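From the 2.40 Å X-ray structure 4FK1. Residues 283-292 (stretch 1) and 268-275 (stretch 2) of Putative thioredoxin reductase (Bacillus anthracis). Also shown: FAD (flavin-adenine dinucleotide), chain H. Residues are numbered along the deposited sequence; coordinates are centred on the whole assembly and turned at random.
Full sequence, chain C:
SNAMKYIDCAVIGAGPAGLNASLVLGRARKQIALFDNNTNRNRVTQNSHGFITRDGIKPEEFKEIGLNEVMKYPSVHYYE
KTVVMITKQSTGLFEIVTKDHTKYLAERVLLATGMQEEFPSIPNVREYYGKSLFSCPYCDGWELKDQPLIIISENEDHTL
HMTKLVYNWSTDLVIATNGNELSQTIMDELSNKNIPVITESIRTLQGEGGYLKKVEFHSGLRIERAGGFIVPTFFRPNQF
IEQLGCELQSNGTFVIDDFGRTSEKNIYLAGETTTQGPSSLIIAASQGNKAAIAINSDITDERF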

# COMPACT_ATOMS: atom_id res chain seq x y z
N ILE C 283 -1.49 0.01 3.86
CA ILE C 283 -1.22 1.36 3.39
C ILE C 283 0.15 1.81 3.85
O ILE C 283 0.94 2.34 3.06
CB ILE C 283 -2.27 2.37 3.85
CG1 ILE C 283 -3.62 2.06 3.19
CG2 ILE C 283 -1.81 3.79 3.52
CD1 ILE C 283 -4.79 2.74 3.82
N ALA C 284 0.43 1.59 5.14
CA ALA C 284 1.75 1.88 5.70
C ALA C 284 2.86 1.15 4.92
O ALA C 284 3.85 1.77 4.51
CB ALA C 284 1.79 1.53 7.18
N ALA C 285 2.69 -0.16 4.72
CA ALA C 285 3.62 -0.94 3.91
C ALA C 285 3.83 -0.30 2.53
O ALA C 285 4.96 -0.13 2.08
CB ALA C 285 3.13 -2.39 3.75
N SER C 286 2.73 0.04 1.86
CA SER C 286 2.79 0.71 0.57
C SER C 286 3.62 2.00 0.59
O SER C 286 4.35 2.30 -0.35
CB SER C 286 1.39 1.05 0.12
OG SER C 286 1.37 1.26 -1.27
N GLN C 287 3.52 2.75 1.68
CA GLN C 287 4.27 3.98 1.83
C GLN C 287 5.74 3.69 2.06
O GLN C 287 6.60 4.46 1.64
CB GLN C 287 3.70 4.82 2.96
CG GLN C 287 2.44 5.52 2.57
CD GLN C 287 1.74 6.15 3.77
OE1 GLN C 287 2.30 6.21 4.85
NE2 GLN C 287 0.51 6.62 3.57
N GLY C 288 6.02 2.57 2.73
CA GLY C 288 7.38 2.09 2.89
C GLY C 288 8.01 1.80 1.53
O GLY C 288 9.16 2.16 1.29
N ASN C 289 7.25 1.16 0.65
CA ASN C 289 7.74 0.82 -0.68
C ASN C 289 8.06 2.10 -1.44
O ASN C 289 9.12 2.20 -2.08
CB ASN C 289 6.72 -0.05 -1.45
CG ASN C 289 7.32 -0.71 -2.72
OD1 ASN C 289 6.67 -1.54 -3.35
ND2 ASN C 289 8.54 -0.36 -3.07
N LYS C 290 7.15 3.07 -1.37
CA LYS C 290 7.34 4.35 -2.05
C LYS C 290 8.59 5.08 -1.57
O LYS C 290 9.38 5.56 -2.37
CB LYS C 290 6.09 5.23 -1.92
CG LYS C 290 5.10 5.04 -3.06
CD LYS C 290 3.71 5.53 -2.73
CE LYS C 290 2.76 5.29 -3.90
NZ LYS C 290 1.33 5.66 -3.65
N ALA C 291 8.79 5.12 -0.26
CA ALA C 291 9.94 5.80 0.32
C ALA C 291 11.26 5.19 -0.16
O ALA C 291 12.21 5.92 -0.44
CB ALA C 291 9.87 5.79 1.87
N ALA C 292 11.29 3.87 -0.27
CA ALA C 292 12.48 3.12 -0.66
C ALA C 292 12.87 3.41 -2.11
O ALA C 292 14.06 3.52 -2.43
CB ALA C 292 12.25 1.62 -0.47
PA FAD H . 4.12 1.05 13.43
O1A FAD H . 3.87 -0.31 13.02
O2A FAD H . 3.51 1.50 14.65
O5B FAD H . 5.66 1.15 13.54
C5B FAD H . 6.34 2.05 14.36
C4B FAD H . 7.58 1.34 14.79
O4B FAD H . 8.53 2.31 15.15
C3B FAD H . 7.30 0.50 16.01
O3B FAD H . 7.78 -0.82 15.79
C2B FAD H . 8.14 1.12 17.08
O2B FAD H . 8.71 0.07 17.84
C1B FAD H . 9.19 1.85 16.29
N9A FAD H . 9.78 2.99 17.03
C8A FAD H . 9.16 4.10 17.37
N7A FAD H . 9.98 4.92 18.03
C5A FAD H . 11.15 4.31 18.11
C6A FAD H . 12.46 4.63 18.68
N6A FAD H . 12.68 5.77 19.31
N1A FAD H . 13.43 3.73 18.55
C2A FAD H . 13.22 2.57 17.92
N3A FAD H . 12.07 2.22 17.38
C4A FAD H . 11.02 3.04 17.45
N1 FAD H . -4.26 -2.06 11.12
C2 FAD H . -4.74 -2.98 10.28
O2 FAD H . -4.43 -2.91 9.11
N3 FAD H . -5.56 -3.94 10.65
C4 FAD H . -5.95 -4.06 11.90
O4 FAD H . -6.71 -4.96 12.21
C4X FAD H . -5.47 -3.10 12.90
N5 FAD H . -5.83 -3.17 14.17
C5X FAD H . -5.37 -2.30 15.05
C6 FAD H . -5.76 -2.40 16.36
C7 FAD H . -5.31 -1.51 17.30
C7M FAD H . -5.74 -1.64 18.72
C8 FAD H . -4.39 -0.45 16.88
C8M FAD H . -3.88 0.53 17.88
C9 FAD H . -3.99 -0.34 15.57
C9A FAD H . -4.45 -1.23 14.63
N10 FAD H . -4.05 -1.13 13.30
C10 FAD H . -4.56 -2.06 12.42
C1' FAD H . -3.16 -0.07 12.87
C2' FAD H . -1.80 -0.55 12.44
O2' FAD H . -1.18 -1.02 13.60
C3' FAD H . -1.01 0.63 11.93
O3' FAD H . -1.79 1.24 10.93
C4' FAD H . 0.34 0.28 11.34
O4' FAD H . 1.14 -0.28 12.35
C5' FAD H . 1.08 1.48 10.83
O5' FAD H . 2.40 1.06 10.55
P FAD H . 3.68 1.92 10.75
O1P FAD H . 4.82 1.18 10.27
O2P FAD H . 3.44 3.22 10.17
O3P FAD H . 3.82 2.11 12.30
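Stretch 2 (268-275) YLAGETTT

Stretch 1 is helical throughout, and stretch 2 meets it as the end of a strand, Tyr268 and Leu269, that opens into a loop at Ala270 and Gly271. Residues 268-271 run roughly opposite to the helix: Ala284 pairs with Gly271 (CA to CA 4.2 Å), and Gly288, one turn on, with Ala270 (CA to CA 5.3 Å).

Ala284 sets the first rule, small against smaller. Its CB lies 4.1 Å from CA of Gly271 and also 3.5 Å from O5' of FAD. Gly271 is glycine for two reasons: its phi/psi of 89/-159 would jam a CB against the preceding carbonyl, and that CB would fall 2.3 Å from O2P of FAD. O2P of FAD takes that place, and Glu272 N donates to FAD O2P at 3.0 Å. Ala285 points away.

Gln287, with chi1 m and chi2 t, reaches across so that its OE1 accepts a weak hydrogen bond from Gly271 N at 2.9 Å. A water lies 3.0 Å from Gln287 O and 3.0 Å from Leu269 O, bridging the two backbones.

Gly288 has no side chain, and its CA lies 4.1 Å from CB of Ala270. Asn289 points away. Ala291 closes the contact, pointing toward stretch 2 with its CB 3.9 Å from CB of Ala270. Ala292 points away.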

# COMPACT_ATOMS: atom_id res chain seq x y z
N TYR C 268 13.50 11.36 5.01
CA TYR C 268 12.28 10.75 4.46
C TYR C 268 11.28 10.31 5.54
O TYR C 268 11.65 9.97 6.67
CB TYR C 268 12.64 9.56 3.56
CG TYR C 268 13.63 9.92 2.48
CD1 TYR C 268 13.20 10.31 1.21
CD2 TYR C 268 15.00 9.91 2.73
CE1 TYR C 268 14.10 10.66 0.23
CE2 TYR C 268 15.91 10.26 1.75
CZ TYR C 268 15.46 10.63 0.51
OH TYR C 268 16.37 10.95 -0.46
N LEU C 269 10.00 10.28 5.18
CA LEU C 269 8.98 9.75 6.10
C LEU C 269 8.15 8.65 5.43
O LEU C 269 7.94 8.67 4.22
CB LEU C 269 8.08 10.87 6.61
CG LEU C 269 8.74 12.15 7.15
CD1 LEU C 269 7.66 13.16 7.54
CD2 LEU C 269 9.65 11.88 8.33
N ALA C 270 7.71 7.67 6.22
CA ALA C 270 6.86 6.60 5.72
C ALA C 270 5.92 6.07 6.81
O ALA C 270 6.31 5.96 7.98
CB ALA C 270 7.69 5.45 5.13
N GLY C 271 4.69 5.75 6.43
CA GLY C 271 3.74 5.15 7.35
C GLY C 271 2.94 6.22 8.07
O GLY C 271 2.85 7.37 7.62
N GLU C 272 2.36 5.87 9.21
CA GLU C 272 1.54 6.83 9.94
C GLU C 272 2.29 8.10 10.38
O GLU C 272 1.67 9.12 10.63
CB GLU C 272 0.84 6.13 11.10
CG GLU C 272 -0.27 5.20 10.65
CD GLU C 272 -0.90 4.45 11.81
OE1 GLU C 272 -2.02 3.90 11.65
OE2 GLU C 272 -0.25 4.41 12.88
N THR C 273 3.62 8.02 10.43
CA THR C 273 4.51 9.19 10.60
C THR C 273 4.15 10.35 9.66
O THR C 273 4.18 11.51 10.05
CB THR C 273 6.03 8.82 10.35
OG1 THR C 273 6.65 8.45 11.58
CG2 THR C 273 6.80 9.98 9.77
N THR C 274 3.80 10.00 8.42
CA THR C 274 3.58 10.99 7.36
C THR C 274 2.32 11.80 7.61
O THR C 274 2.39 13.01 7.80
CB THR C 274 3.52 10.32 5.95
OG1 THR C 274 2.36 9.48 5.87
CG2 THR C 274 4.75 9.47 5.69
N THR C 275 1.18 11.12 7.61
CA THR C 275 -0.11 11.75 7.86
C THR C 275 -0.24 12.23 9.30
O THR C 275 -1.04 13.14 9.59
CB THR C 275 -1.27 10.78 7.57
OG1 THR C 275 -0.83 9.43 7.77
CG2 THR C 275 -1.77 10.95 6.14
O HOH W 1 6.25 7.41 2.05